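Side-chain contacts in Oxidored_FMN domain-containing protein ([Pseudomonas] geniculata N1, PDB 6L6J), which acts as a 6-hydroxypseudooxynicotine amine oxidase, an oxidoreductase that carries flavin mononucleotide and a [4Fe-4S] cluster: residues Y25-A30 and A222-V227; R150-A155 and V167-A172; E228-Q233 and W263-G268. All blocks are in the same frame, centred on the assembly; numbering follows the deposited sequence.

Contact 1 of 3, residues Y25-A30 and A222-V227. With FMN (flavin mononucleotide), chain B.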
loop_
_atom_site.group_PDB
_atom_site.type_symbol
_atom_site.label_atom_id
_atom_site.label_comp_id
_atom_site.label_asym_id
_atom_site.label_seq_id
_atom_site.Cartn_x
_atom_site.Cartn_y
_atom_site.Cartn_z
ATOM N N TYR A 25 2.753 17.490 1.829
ATOM C CA TYR A 25 2.028 17.482 0.541
ATOM C C TYR A 25 1.550 16.067 0.259
ATOM O O TYR A 25 2.375 15.190 0.217
ATOM C CB TYR A 25 2.962 17.993 -0.553
ATOM C CG TYR A 25 2.340 18.220 -1.905
ATOM C CD1 TYR A 25 1.978 17.170 -2.722
ATOM C CD2 TYR A 25 2.183 19.497 -2.395
ATOM C CE1 TYR A 25 1.460 17.377 -3.990
ATOM C CE2 TYR A 25 1.670 19.728 -3.656
ATOM C CZ TYR A 25 1.323 18.668 -4.465
ATOM O OH TYR A 25 0.848 18.927 -5.712
ATOM N N VAL A 26 0.256 15.870 0.053
ATOM C CA VAL A 26 -0.301 14.514 -0.213
ATOM C C VAL A 26 -0.415 14.358 -1.724
ATOM O O VAL A 26 -1.254 15.058 -2.341
ATOM C CB VAL A 26 -1.643 14.274 0.498
ATOM C CG1 VAL A 26 -2.199 12.894 0.157
ATOM C CG2 VAL A 26 -1.509 14.459 2.001
ATOM N N VAL A 27 0.408 13.475 -2.280
ATOM C CA VAL A 27 0.530 13.260 -3.748
ATOM C C VAL A 27 -0.670 12.439 -4.200
ATOM O O VAL A 27 -1.307 11.773 -3.387
ATOM C CB VAL A 27 1.868 12.600 -4.115
ATOM C CG1 VAL A 27 2.997 13.609 -4.050
ATOM C CG2 VAL A 27 2.183 11.387 -3.239
ATOM N N PRO A 28 -1.045 12.503 -5.495
ATOM C CA PRO A 28 -2.193 11.761 -6.000
ATOM C C PRO A 28 -2.011 10.274 -5.681
ATOM O O PRO A 28 -0.971 9.735 -5.995
ATOM C CB PRO A 28 -2.198 11.965 -7.527
ATOM C CG PRO A 28 -1.230 13.089 -7.793
ATOM C CD PRO A 28 -0.370 13.279 -6.549
ATOM N N HIS A 29 -3.004 9.671 -5.042
ATOM C CA HIS A 29 -3.042 8.217 -4.777
ATOM C C HIS A 29 -4.503 7.761 -4.758
ATOM O O HIS A 29 -5.318 8.382 -3.982
ATOM C CB HIS A 29 -2.250 7.879 -3.507
ATOM C CG HIS A 29 -3.050 7.926 -2.253
ATOM N ND1 HIS A 29 -4.011 6.983 -1.979
ATOM C CD2 HIS A 29 -3.016 8.773 -1.202
ATOM C CE1 HIS A 29 -4.560 7.254 -0.813
ATOM N NE2 HIS A 29 -3.949 8.339 -0.296
ATOM N N ALA A 30 -4.820 6.768 -5.602
ATOM C CA ALA A 30 -6.172 6.193 -5.788
ATOM C C ALA A 30 -6.648 5.607 -4.470
ATOM O O ALA A 30 -5.818 5.074 -3.723
ATOM C CB ALA A 30 -6.171 5.139 -6.863
ATOM N N ALA A 222 0.522 21.852 -12.154
ATOM C CA ALA A 222 1.567 20.897 -11.718
ATOM C C ALA A 222 1.885 19.916 -12.855
ATOM O O ALA A 222 1.017 19.629 -13.660
ATOM C CB ALA A 222 1.117 20.179 -10.470
ATOM N N VAL A 223 3.110 19.421 -12.930
ATOM C CA VAL A 223 3.422 18.237 -13.779
ATOM C C VAL A 223 3.838 17.118 -12.837
ATOM O O VAL A 223 4.808 17.327 -12.070
ATOM C CB VAL A 223 4.509 18.520 -14.832
ATOM C CG1 VAL A 223 4.693 17.340 -15.767
ATOM C CG2 VAL A 223 4.172 19.757 -15.645
ATOM N N ARG A 224 3.126 15.990 -12.873
ATOM C CA ARG A 224 3.671 14.738 -12.305
ATOM C C ARG A 224 4.479 14.088 -13.428
ATOM O O ARG A 224 3.931 13.942 -14.543
ATOM C CB ARG A 224 2.570 13.856 -11.727
ATOM C CG ARG A 224 3.124 12.639 -11.007
ATOM C CD ARG A 224 3.409 12.785 -9.526
ATOM N NE ARG A 224 2.784 11.695 -8.795
ATOM C CZ ARG A 224 3.233 11.130 -7.686
ATOM N NH1 ARG A 224 4.356 11.517 -7.120
ATOM N NH2 ARG A 224 2.551 10.134 -7.153
ATOM N N PHE A 225 5.762 13.808 -13.187
ATOM C CA PHE A 225 6.667 13.275 -14.240
ATOM C C PHE A 225 7.551 12.173 -13.657
ATOM O O PHE A 225 8.246 12.419 -12.661
ATOM C CB PHE A 225 7.469 14.400 -14.903
ATOM C CG PHE A 225 8.442 13.929 -15.955
ATOM C CD1 PHE A 225 7.995 13.230 -17.066
ATOM C CD2 PHE A 225 9.799 14.186 -15.846
ATOM C CE1 PHE A 225 8.878 12.771 -18.030
ATOM C CE2 PHE A 225 10.681 13.735 -16.818
ATOM C CZ PHE A 225 10.220 13.020 -17.905
ATOM N N ALA A 226 7.454 10.986 -14.262
ATOM C CA ALA A 226 8.412 9.873 -14.115
ATOM C C ALA A 226 9.713 10.260 -14.833
ATOM O O ALA A 226 9.690 10.390 -16.093
ATOM C CB ALA A 226 7.819 8.596 -14.657
ATOM N N VAL A 227 10.782 10.474 -14.054
ATOM C CA VAL A 227 12.108 10.915 -14.575
ATOM C C VAL A 227 12.823 9.680 -15.116
ATOM O O VAL A 227 13.386 9.781 -16.225
ATOM C CB VAL A 227 12.958 11.669 -13.531
ATOM C CG1 VAL A 227 12.373 13.036 -13.234
ATOM C CG2 VAL A 227 13.172 10.891 -12.242
HETATM N N1 FMN B . 0.229 7.799 -8.108
HETATM C C2 FMN B . -0.440 8.464 -9.104
HETATM O O2 FMN B . 0.208 9.256 -9.796
HETATM N N3 FMN B . -1.749 8.344 -9.360
HETATM C C4 FMN B . -2.520 7.525 -8.625
HETATM O O4 FMN B . -3.721 7.412 -8.863
HETATM C C4A FMN B . -1.882 6.734 -7.535
HETATM N N5 FMN B . -2.601 5.886 -6.762
HETATM C C5A FMN B . -1.991 5.251 -5.736
HETATM C C6 FMN B . -2.739 4.436 -4.891
HETATM C C7 FMN B . -2.111 3.808 -3.834
HETATM C C7M FMN B . -2.909 2.895 -2.985
HETATM C C8 FMN B . -0.682 4.014 -3.571
HETATM C C8M FMN B . 0.027 3.311 -2.451
HETATM C C9 FMN B . 0.070 4.814 -4.390
HETATM C C9A FMN B . -0.523 5.461 -5.465
HETATM N N10 FMN B . 0.218 6.322 -6.287
HETATM C C10 FMN B . -0.439 6.957 -7.311
HETATM C "C1'" FMN B . 1.678 6.581 -6.077
HETATM C "C2'" FMN B . 1.887 7.607 -4.979
HETATM O "O2'" FMN B . 1.380 8.838 -5.463
HETATM C "C3'" FMN B . 3.330 7.789 -4.614
HETATM O "O3'" FMN B . 4.024 8.330 -5.739
HETATM C "C4'" FMN B . 4.029 6.508 -4.158
HETATM O "O4'" FMN B . 3.174 5.767 -3.255
HETATM C "C5'" FMN B . 5.376 6.813 -3.518
HETATM O "O5'" FMN B . 5.152 7.615 -2.372
HETATM P P FMN B . 5.024 6.939 -0.906
HETATM O O1P FMN B . 6.365 6.297 -0.628
HETATM O O2P FMN B . 4.706 8.119 -0.042
HETATM O O3P FMN B . 3.886 5.943 -1.020
#
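Val27 and Pro28 cover one face of the Arg224 guanidinium, while the edge of that same flat group is turned to the flavin. Val27 CG1 lies 4.0 Å from Arg224 NH1, its side chain crossing the arginine at about a right angle, and Pro28 CD sits 4.2 Å from Arg224 NE. A branched aliphatic residue and a rigid proline ring suit this place, since they can lie against the flat cation without competing for its N-H groups. Those groups work elsewhere. Arg224 NH2 donates to the ribityl O3' of FMN at 2.7 Å, with an N-H...O angle of 141°, and makes a weak bond to FMN N1 at 3.4 Å; NH1 forms a salt bridge with Asp257. The arginine arrives by leaving its strand with CG anti to the backbone N (chi1 -174°) and then bending at its second and third torsions. A positive charge beside N1 would probably stabilise negative charge on that part of a reduced flavin.

Residues 25-30 hold the cofactor in their own way. The carbonyl oxygen of Pro28 accepts a hydrogen bond from FMN O2' at 2.6 Å, Val27 CG2 touches the same hydroxyl at 3.5 Å, and His29 CB rests 3.5 Å from the ring carbon C5A of the flavin.

The close packing, Val27 and Pro28 against Arg224 beside the cofactor, slackens toward Tyr25 and Ala222, whose side chains make no direct contact; Tyr168 lies alongside both. This slack end is buried, filled by protein rather than opened to solvent. Strands 24-26 and 220-229 are the first and fifth of an eight-stranded TIM barrel, and their meeting through an arginine and a cofactor is the FMN site at the C-terminal mouth of an Old Yellow Enzyme-like barrel.

Contact 2 of 3, residues R150-A155 and V167-A172. With FMN (flavin mononucleotide), chain B; SO4 (sulfate ion), chain F.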
loop_
_atom_site.group_PDB
_atom_site.type_symbol
_atom_site.label_atom_id
_atom_site.label_comp_id
_atom_site.label_asym_id
_atom_site.label_seq_id
_atom_site.Cartn_x
_atom_site.Cartn_y
_atom_site.Cartn_z
ATOM N N ARG A 150 -8.238 19.541 -26.488
ATOM C CA ARG A 150 -9.586 20.052 -26.137
ATOM C C ARG A 150 -9.984 19.398 -24.806
ATOM O O ARG A 150 -10.221 20.157 -23.859
ATOM C CB ARG A 150 -10.565 19.822 -27.293
ATOM C CG ARG A 150 -11.980 20.352 -27.079
ATOM C CD ARG A 150 -12.871 20.143 -28.306
ATOM N NE ARG A 150 -12.898 18.766 -28.823
ATOM C CZ ARG A 150 -13.740 17.814 -28.425
ATOM N NH1 ARG A 150 -14.637 18.059 -27.487
ATOM N NH2 ARG A 150 -13.679 16.607 -28.958
ATOM N N TRP A 151 -9.947 18.062 -24.704
ATOM C CA TRP A 151 -10.375 17.305 -23.490
ATOM C C TRP A 151 -9.600 17.800 -22.269
ATOM O O TRP A 151 -10.208 17.962 -21.207
ATOM C CB TRP A 151 -10.203 15.780 -23.619
ATOM C CG TRP A 151 -10.810 15.140 -24.826
ATOM C CD1 TRP A 151 -11.888 15.569 -25.547
ATOM C CD2 TRP A 151 -10.376 13.917 -25.447
ATOM N NE1 TRP A 151 -12.129 14.712 -26.595
ATOM C CE2 TRP A 151 -11.215 13.691 -26.558
ATOM C CE3 TRP A 151 -9.365 12.994 -25.175
ATOM C CZ2 TRP A 151 -11.060 12.592 -27.399
ATOM C CZ3 TRP A 151 -9.184 11.931 -26.031
ATOM C CH2 TRP A 151 -10.024 11.732 -27.125
ATOM N N TYR A 152 -8.294 18.001 -22.405
ATOM C CA TYR A 152 -7.404 18.345 -21.260
ATOM C C TYR A 152 -7.796 19.743 -20.797
ATOM O O TYR A 152 -8.357 19.858 -19.711
ATOM C CB TYR A 152 -5.922 18.187 -21.616
ATOM C CG TYR A 152 -5.162 17.341 -20.628
ATOM C CD1 TYR A 152 -5.183 17.635 -19.272
ATOM C CD2 TYR A 152 -4.431 16.234 -21.031
ATOM C CE1 TYR A 152 -4.496 16.864 -18.347
ATOM C CE2 TYR A 152 -3.733 15.457 -20.119
ATOM C CZ TYR A 152 -3.766 15.770 -18.770
ATOM O OH TYR A 152 -3.101 15.003 -17.854
ATOM N N ARG A 153 -7.577 20.742 -21.653
ATOM C CA ARG A 153 -8.039 22.153 -21.492
ATOM C C ARG A 153 -9.419 22.174 -20.804
ATOM O O ARG A 153 -9.520 22.763 -19.732
ATOM C CB ARG A 153 -8.043 22.827 -22.873
ATOM C CG ARG A 153 -8.521 24.272 -22.905
ATOM C CD ARG A 153 -8.898 24.701 -24.319
ATOM N NE ARG A 153 -10.317 24.527 -24.655
ATOM C CZ ARG A 153 -10.795 24.228 -25.876
ATOM N NH1 ARG A 153 -9.978 24.041 -26.907
ATOM N NH2 ARG A 153 -12.102 24.103 -26.061
ATOM N N ASP A 154 -10.428 21.512 -21.373
ATOM C CA ASP A 154 -11.845 21.549 -20.902
ATOM C C ASP A 154 -11.984 20.915 -19.507
ATOM O O ASP A 154 -12.683 21.484 -18.661
ATOM C CB ASP A 154 -12.802 20.889 -21.903
ATOM C CG ASP A 154 -13.116 21.769 -23.100
ATOM O OD1 ASP A 154 -12.733 22.949 -23.075
ATOM O OD2 ASP A 154 -13.739 21.280 -24.044
ATOM N N ALA A 155 -11.348 19.777 -19.275
ATOM C CA ALA A 155 -11.260 19.149 -17.936
ATOM C C ALA A 155 -10.553 20.097 -16.948
ATOM O O ALA A 155 -10.928 20.061 -15.750
ATOM C CB ALA A 155 -10.553 17.815 -18.018
ATOM N N VAL A 167 -3.971 22.011 -10.539
ATOM C CA VAL A 167 -4.490 21.189 -11.666
ATOM C C VAL A 167 -3.277 20.549 -12.338
ATOM O O VAL A 167 -2.372 21.316 -12.697
ATOM C CB VAL A 167 -5.319 22.068 -12.619
ATOM C CG1 VAL A 167 -5.777 21.345 -13.868
ATOM C CG2 VAL A 167 -6.513 22.667 -11.898
ATOM N N TYR A 168 -3.257 19.212 -12.482
ATOM C CA TYR A 168 -2.061 18.428 -12.921
ATOM C C TYR A 168 -2.073 18.201 -14.442
ATOM O O TYR A 168 -3.161 18.240 -15.097
ATOM C CB TYR A 168 -1.931 17.080 -12.200
ATOM C CG TYR A 168 -1.146 17.106 -10.909
ATOM C CD1 TYR A 168 -1.717 17.510 -9.712
ATOM C CD2 TYR A 168 0.157 16.655 -10.867
ATOM C CE1 TYR A 168 -1.012 17.485 -8.515
ATOM C CE2 TYR A 168 0.869 16.616 -9.682
ATOM C CZ TYR A 168 0.295 17.044 -8.498
ATOM O OH TYR A 168 1.032 17.036 -7.342
ATOM N N VAL A 169 -0.874 18.000 -14.990
ATOM C CA VAL A 169 -0.633 17.381 -16.323
ATOM C C VAL A 169 0.135 16.087 -16.044
ATOM O O VAL A 169 1.226 16.164 -15.460
ATOM C CB VAL A 169 0.122 18.333 -17.268
ATOM C CG1 VAL A 169 0.929 17.600 -18.318
ATOM C CG2 VAL A 169 -0.826 19.315 -17.936
ATOM N N TYR A 170 -0.446 14.931 -16.352
ATOM C CA TYR A 170 0.031 13.638 -15.800
ATOM C C TYR A 170 0.830 12.898 -16.862
ATOM O O TYR A 170 0.266 12.537 -17.923
ATOM C CB TYR A 170 -1.140 12.787 -15.334
ATOM C CG TYR A 170 -0.758 11.460 -14.745
ATOM C CD1 TYR A 170 0.070 11.390 -13.644
ATOM C CD2 TYR A 170 -1.262 10.277 -15.249
ATOM C CE1 TYR A 170 0.407 10.175 -13.065
ATOM C CE2 TYR A 170 -0.944 9.059 -14.673
ATOM C CZ TYR A 170 -0.106 9.007 -13.582
ATOM O OH TYR A 170 0.231 7.825 -13.009
ATOM N N CYS A 171 2.104 12.668 -16.569
ATOM C CA CYS A 171 3.038 11.940 -17.458
ATOM C C CYS A 171 3.960 11.060 -16.617
ATOM O O CYS A 171 5.130 11.402 -16.492
ATOM C CB CYS A 171 3.827 12.922 -18.306
ATOM S SG CYS A 171 4.909 12.094 -19.485
ATOM N N ALA A 172 3.433 9.954 -16.085
ATOM C CA ALA A 172 4.108 9.093 -15.088
ATOM C C ALA A 172 3.499 7.691 -15.073
ATOM O O ALA A 172 2.599 7.450 -15.870
ATOM C CB ALA A 172 4.031 9.735 -13.716
HETATM N N1 FMN B . 0.229 7.799 -8.108
HETATM C C2 FMN B . -0.440 8.464 -9.104
HETATM O O2 FMN B . 0.208 9.256 -9.796
HETATM N N3 FMN B . -1.749 8.344 -9.360
HETATM C C4 FMN B . -2.520 7.525 -8.625
HETATM O O4 FMN B . -3.721 7.412 -8.863
HETATM C C4A FMN B . -1.882 6.734 -7.535
HETATM N N5 FMN B . -2.601 5.886 -6.762
HETATM C C5A FMN B . -1.991 5.251 -5.736
HETATM C C6 FMN B . -2.739 4.436 -4.891
HETATM C C7 FMN B . -2.111 3.808 -3.834
HETATM C C7M FMN B . -2.909 2.895 -2.985
HETATM C C8 FMN B . -0.682 4.014 -3.571
HETATM C C8M FMN B . 0.027 3.311 -2.451
HETATM C C9 FMN B . 0.070 4.814 -4.390
HETATM C C9A FMN B . -0.523 5.461 -5.465
HETATM N N10 FMN B . 0.218 6.322 -6.287
HETATM C C10 FMN B . -0.439 6.957 -7.311
HETATM C "C1'" FMN B . 1.678 6.581 -6.077
HETATM C "C2'" FMN B . 1.887 7.607 -4.979
HETATM O "O2'" FMN B . 1.380 8.838 -5.463
HETATM C "C3'" FMN B . 3.330 7.789 -4.614
HETATM O "O3'" FMN B . 4.024 8.330 -5.739
HETATM C "C4'" FMN B . 4.029 6.508 -4.158
HETATM O "O4'" FMN B . 3.174 5.767 -3.255
HETATM C "C5'" FMN B . 5.376 6.813 -3.518
HETATM O "O5'" FMN B . 5.152 7.615 -2.372
HETATM P P FMN B . 5.024 6.939 -0.906
HETATM O O1P FMN B . 6.365 6.297 -0.628
HETATM O O2P FMN B . 4.706 8.119 -0.042
HETATM O O3P FMN B . 3.886 5.943 -1.020
HETATM S S SO4 F . -15.847 14.474 -27.685
HETATM O O1 SO4 F . -15.746 15.574 -26.765
HETATM O O2 SO4 F . -17.046 14.625 -28.495
HETATM O O3 SO4 F . -14.669 14.452 -28.524
HETATM O O4 SO4 F . -15.939 13.240 -26.943
HETATM O O HOH W 1 -1.982 12.122 -18.909
#
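Tyr152 and the backbone of Val169 and Tyr170 join a helix to the strand that follows it in the TIM barrel, the outer layer to the inner. Helix 142-162 runs nearly antiparallel to strand 166-171, at 155° between the short axes, which pass 10.3 Å apart. Tyrosine suits this gap because its ring is long enough to span it and ends in a polar atom. Tyr152 OH accepts from Tyr170 N at 3.1 Å in a nearly straight bond (166°), bonds also to Leu104 O, and takes a longer bond from a water in its ring plane that donates to Tyr170 O as well. Along the way Tyr152 CE1 packs against Val169 CG2 at 4.4 Å.

Tyr170 points its ring into the barrel, with CG anti to the backbone N (chi1 -179°); CE1 approaches FMN O2 to 3.4 Å, and its OH bonds His173. On the far side of the helix, Arg150 NH1 meets O1 at 2.8 Å and Trp151 NE1 meets O3 at 3.2 Å of a sulfate, probably from the crystallisation liquor, which His64 also binds.

Helix 197-215 packs on both Tyr152 and Val169, while strands 99-105 and 220-229 flank strand 166-171.

Contact 3 of 3, residues E228-Q233 and W263-G268. With FMN (flavin mononucleotide), chain B.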
loop_
_atom_site.group_PDB
_atom_site.type_symbol
_atom_site.label_atom_id
_atom_site.label_comp_id
_atom_site.label_asym_id
_atom_site.label_seq_id
_atom_site.Cartn_x
_atom_site.Cartn_y
_atom_site.Cartn_z
ATOM N N GLU A 228 12.737 8.556 -14.394
ATOM C CA GLU A 228 13.283 7.245 -14.843
ATOM C C GLU A 228 12.158 6.203 -14.905
ATOM O O GLU A 228 11.309 6.217 -14.000
ATOM C CB GLU A 228 14.412 6.797 -13.916
ATOM C CG GLU A 228 15.031 5.469 -14.325
ATOM C CD GLU A 228 16.550 5.409 -14.288
ATOM O OE1 GLU A 228 17.177 6.487 -14.131
ATOM O OE2 GLU A 228 17.103 4.280 -14.424
ATOM N N ASP A 229 12.154 5.342 -15.934
ATOM C CA ASP A 229 11.340 4.100 -15.959
ATOM C C ASP A 229 12.276 2.939 -15.617
ATOM O O ASP A 229 13.196 2.692 -16.396
ATOM C CB ASP A 229 10.600 3.898 -17.295
ATOM C CG ASP A 229 9.835 2.573 -17.419
ATOM O OD1 ASP A 229 10.500 1.528 -17.552
ATOM O OD2 ASP A 229 8.574 2.583 -17.377
ATOM N N ARG A 230 12.023 2.258 -14.491
ATOM C CA ARG A 230 12.863 1.141 -13.980
ATOM C C ARG A 230 12.254 -0.203 -14.392
ATOM O O ARG A 230 12.838 -1.241 -14.021
ATOM C CB ARG A 230 13.023 1.270 -12.465
ATOM C CG ARG A 230 13.722 2.555 -12.044
ATOM C CD ARG A 230 14.176 2.542 -10.597
ATOM N NE ARG A 230 15.269 1.606 -10.361
ATOM C CZ ARG A 230 15.661 1.164 -9.163
ATOM N NH1 ARG A 230 16.654 0.294 -9.073
ATOM N NH2 ARG A 230 15.072 1.588 -8.055
ATOM N N ARG A 231 11.141 -0.184 -15.140
ATOM C CA ARG A 231 10.464 -1.413 -15.650
ATOM C C ARG A 231 11.442 -2.118 -16.602
ATOM O O ARG A 231 11.977 -3.176 -16.221
ATOM C CB ARG A 231 9.100 -1.082 -16.282
ATOM C CG ARG A 231 8.331 -2.277 -16.825
ATOM C CD ARG A 231 8.006 -3.360 -15.790
ATOM N NE ARG A 231 7.963 -4.703 -16.379
ATOM C CZ ARG A 231 6.960 -5.187 -17.115
ATOM N NH1 ARG A 231 7.045 -6.407 -17.617
ATOM N NH2 ARG A 231 5.877 -4.463 -17.347
ATOM N N ARG A 232 11.725 -1.506 -17.756
ATOM C CA ARG A 232 12.616 -2.048 -18.825
ATOM C C ARG A 232 13.495 -0.899 -19.328
ATOM O O ARG A 232 13.122 0.262 -19.082
ATOM C CB ARG A 232 11.782 -2.668 -19.958
ATOM C CG ARG A 232 10.438 -1.986 -20.200
ATOM C CD ARG A 232 10.030 -1.948 -21.656
ATOM N NE ARG A 232 9.487 -3.212 -22.151
ATOM C CZ ARG A 232 8.702 -3.353 -23.232
ATOM N NH1 ARG A 232 8.346 -2.306 -23.962
ATOM N NH2 ARG A 232 8.268 -4.556 -23.576
ATOM N N GLN A 233 14.600 -1.200 -20.015
ATOM C CA GLN A 233 15.521 -0.173 -20.581
ATOM C C GLN A 233 14.867 0.455 -21.822
ATOM O O GLN A 233 15.291 0.118 -22.947
ATOM C CB GLN A 233 16.892 -0.784 -20.886
ATOM C CG GLN A 233 17.448 -1.627 -19.740
ATOM C CD GLN A 233 18.946 -1.525 -19.572
ATOM O OE1 GLN A 233 19.651 -0.891 -20.360
ATOM N NE2 GLN A 233 19.450 -2.147 -18.520
ATOM N N TRP A 263 4.765 1.584 -11.037
ATOM C CA TRP A 263 4.200 1.646 -9.673
ATOM C C TRP A 263 5.043 0.796 -8.711
ATOM O O TRP A 263 5.204 1.217 -7.560
ATOM C CB TRP A 263 2.728 1.229 -9.745
ATOM C CG TRP A 263 1.885 1.671 -8.584
ATOM C CD1 TRP A 263 2.265 2.422 -7.506
ATOM C CD2 TRP A 263 0.489 1.374 -8.388
ATOM N NE1 TRP A 263 1.214 2.587 -6.642
ATOM C CE2 TRP A 263 0.117 1.941 -7.151
ATOM C CE3 TRP A 263 -0.473 0.673 -9.129
ATOM C CZ2 TRP A 263 -1.178 1.839 -6.653
ATOM C CZ3 TRP A 263 -1.762 0.574 -8.630
ATOM C CH2 TRP A 263 -2.104 1.145 -7.405
ATOM N N ALA A 264 5.578 -0.334 -9.173
ATOM C CA ALA A 264 6.284 -1.348 -8.355
ATOM C C ALA A 264 7.610 -0.770 -7.860
ATOM O O ALA A 264 8.120 -1.267 -6.820
ATOM C CB ALA A 264 6.503 -2.611 -9.159
ATOM N N TRP A 265 8.129 0.229 -8.593
ATOM C CA TRP A 265 9.363 0.993 -8.261
ATOM C C TRP A 265 9.037 2.328 -7.558
ATOM O O TRP A 265 9.896 2.845 -6.808
ATOM C CB TRP A 265 10.167 1.196 -9.545
ATOM C CG TRP A 265 10.501 -0.072 -10.259
ATOM C CD1 TRP A 265 9.798 -0.662 -11.273
ATOM C CD2 TRP A 265 11.644 -0.910 -10.022
ATOM N NE1 TRP A 265 10.420 -1.815 -11.681
ATOM C CE2 TRP A 265 11.564 -1.983 -10.935
ATOM C CE3 TRP A 265 12.710 -0.864 -9.124
ATOM C CZ2 TRP A 265 12.524 -2.993 -10.978
ATOM C CZ3 TRP A 265 13.651 -1.868 -9.162
ATOM C CH2 TRP A 265 13.567 -2.911 -10.086
ATOM N N ASP A 266 7.844 2.874 -7.776
ATOM C CA ASP A 266 7.367 4.144 -7.158
ATOM C C ASP A 266 6.870 3.881 -5.723
ATOM O O ASP A 266 7.342 4.531 -4.793
ATOM C CB ASP A 266 6.277 4.798 -8.027
ATOM C CG ASP A 266 5.915 6.222 -7.590
ATOM O OD1 ASP A 266 6.818 6.923 -7.102
ATOM O OD2 ASP A 266 4.735 6.617 -7.759
ATOM N N SER A 267 5.901 2.992 -5.561
ATOM C CA SER A 267 5.397 2.553 -4.238
ATOM C C SER A 267 6.174 1.295 -3.815
ATOM O O SER A 267 5.543 0.221 -3.654
ATOM C CB SER A 267 3.905 2.326 -4.297
ATOM O OG SER A 267 3.244 3.485 -4.776
ATOM N N GLY A 268 7.494 1.435 -3.661
ATOM C CA GLY A 268 8.416 0.360 -3.281
ATOM C C GLY A 268 8.097 -0.238 -1.918
ATOM O O GLY A 268 8.258 0.441 -0.937
HETATM N N1 FMN B . 0.229 7.799 -8.108
HETATM C C2 FMN B . -0.440 8.464 -9.104
HETATM O O2 FMN B . 0.208 9.256 -9.796
HETATM N N3 FMN B . -1.749 8.344 -9.360
HETATM C C4 FMN B . -2.520 7.525 -8.625
HETATM O O4 FMN B . -3.721 7.412 -8.863
HETATM C C4A FMN B . -1.882 6.734 -7.535
HETATM N N5 FMN B . -2.601 5.886 -6.762
HETATM C C5A FMN B . -1.991 5.251 -5.736
HETATM C C6 FMN B . -2.739 4.436 -4.891
HETATM C C7 FMN B . -2.111 3.808 -3.834
HETATM C C7M FMN B . -2.909 2.895 -2.985
HETATM C C8 FMN B . -0.682 4.014 -3.571
HETATM C C8M FMN B . 0.027 3.311 -2.451
HETATM C C9 FMN B . 0.070 4.814 -4.390
HETATM C C9A FMN B . -0.523 5.461 -5.465
HETATM N N10 FMN B . 0.218 6.322 -6.287
HETATM C C10 FMN B . -0.439 6.957 -7.311
HETATM C "C1'" FMN B . 1.678 6.581 -6.077
HETATM C "C2'" FMN B . 1.887 7.607 -4.979
HETATM O "O2'" FMN B . 1.380 8.838 -5.463
HETATM C "C3'" FMN B . 3.330 7.789 -4.614
HETATM O "O3'" FMN B . 4.024 8.330 -5.739
HETATM C "C4'" FMN B . 4.029 6.508 -4.158
HETATM O "O4'" FMN B . 3.174 5.767 -3.255
HETATM C "C5'" FMN B . 5.376 6.813 -3.518
HETATM O "O5'" FMN B . 5.152 7.615 -2.372
HETATM P P FMN B . 5.024 6.939 -0.906
HETATM O O1P FMN B . 6.365 6.297 -0.628
HETATM O O2P FMN B . 4.706 8.119 -0.042
HETATM O O3P FMN B . 3.886 5.943 -1.020
HETATM O O HOH W 2 13.080 3.248 -7.575
#
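Arg230 lies across the indole of Trp265, and a CH-pi contact and van der Waals packing over one face of the indole make up most of the surface they share. Arg230 CB makes the CH-pi contact over the five-membered ring, 3.6 Å from its centroid and 16° off the ring normal. With CG anti to the carbonyl carbon (chi1 -62°) and a bend at the third torsion, the chain brings its guanidinium over the six-membered ring, where CZ comes 3.6 Å from Trp265 CE3; the two planes stand 45° apart. A wide indole can support both the aliphatic and the charged part of one arginine.

Hydrogen bonds between the two residues are indirect. Arg230 NH2 donates a hydrogen bond to a water 2.6 Å away, in the guanidinium plane, and that water bonds weakly to Trp265 O at 3.3 Å. Within its own turn, Asp229 OD1 accepts from Arg232 N at 3.3 Å, an Asx motif; the other oxygen, OD2, is hydrogen-bonded to Ser261 OG.

A third group of contacts belongs to the flavin. Asp266 OD2 accepts a hydrogen bond from FMN O3' at 2.7 Å, a carboxylate suiting a donating ribityl hydroxyl, and Ser267 OG, able to give or accept, shares one with FMN O4' over the same distance. Trp263 turns the edge of its indole to the isoalloxazine, NE1 lying 3.4 Å from FMN C9.

Residues 228-233 leave the end of strand 220-229, and the short helix 263-266 follows the next barrel strand, 255-261. Helix 279-282 touches Arg230 through Phe281, His569 meets Trp265 edge-to-face, and helix 349-355 backs Trp263.

Overall arrangement
All three contacts belong to one eight-stranded barrel and all reach FMN. Contacts 1 and 2, with centres about 13 Å apart, each use one of the neighbouring strands 220-229 and 166-171, and contact 2 is nested within the chain loop that contact 1 closes. Tyr25 OH and Tyr168 OH, 2.5 Å apart, join them by a probable hydrogen bond. Contacts 1 and 3 share strand 220-229, with centres about 14 Å apart; FMN O3' bridges them, receiving a bond from Arg224 and giving one to Asp266. Contacts 2 and 3 do not touch, their nearest atoms being about 7 Å apart. The iron-sulfur cluster is about 12 Å from the side chain of Val27.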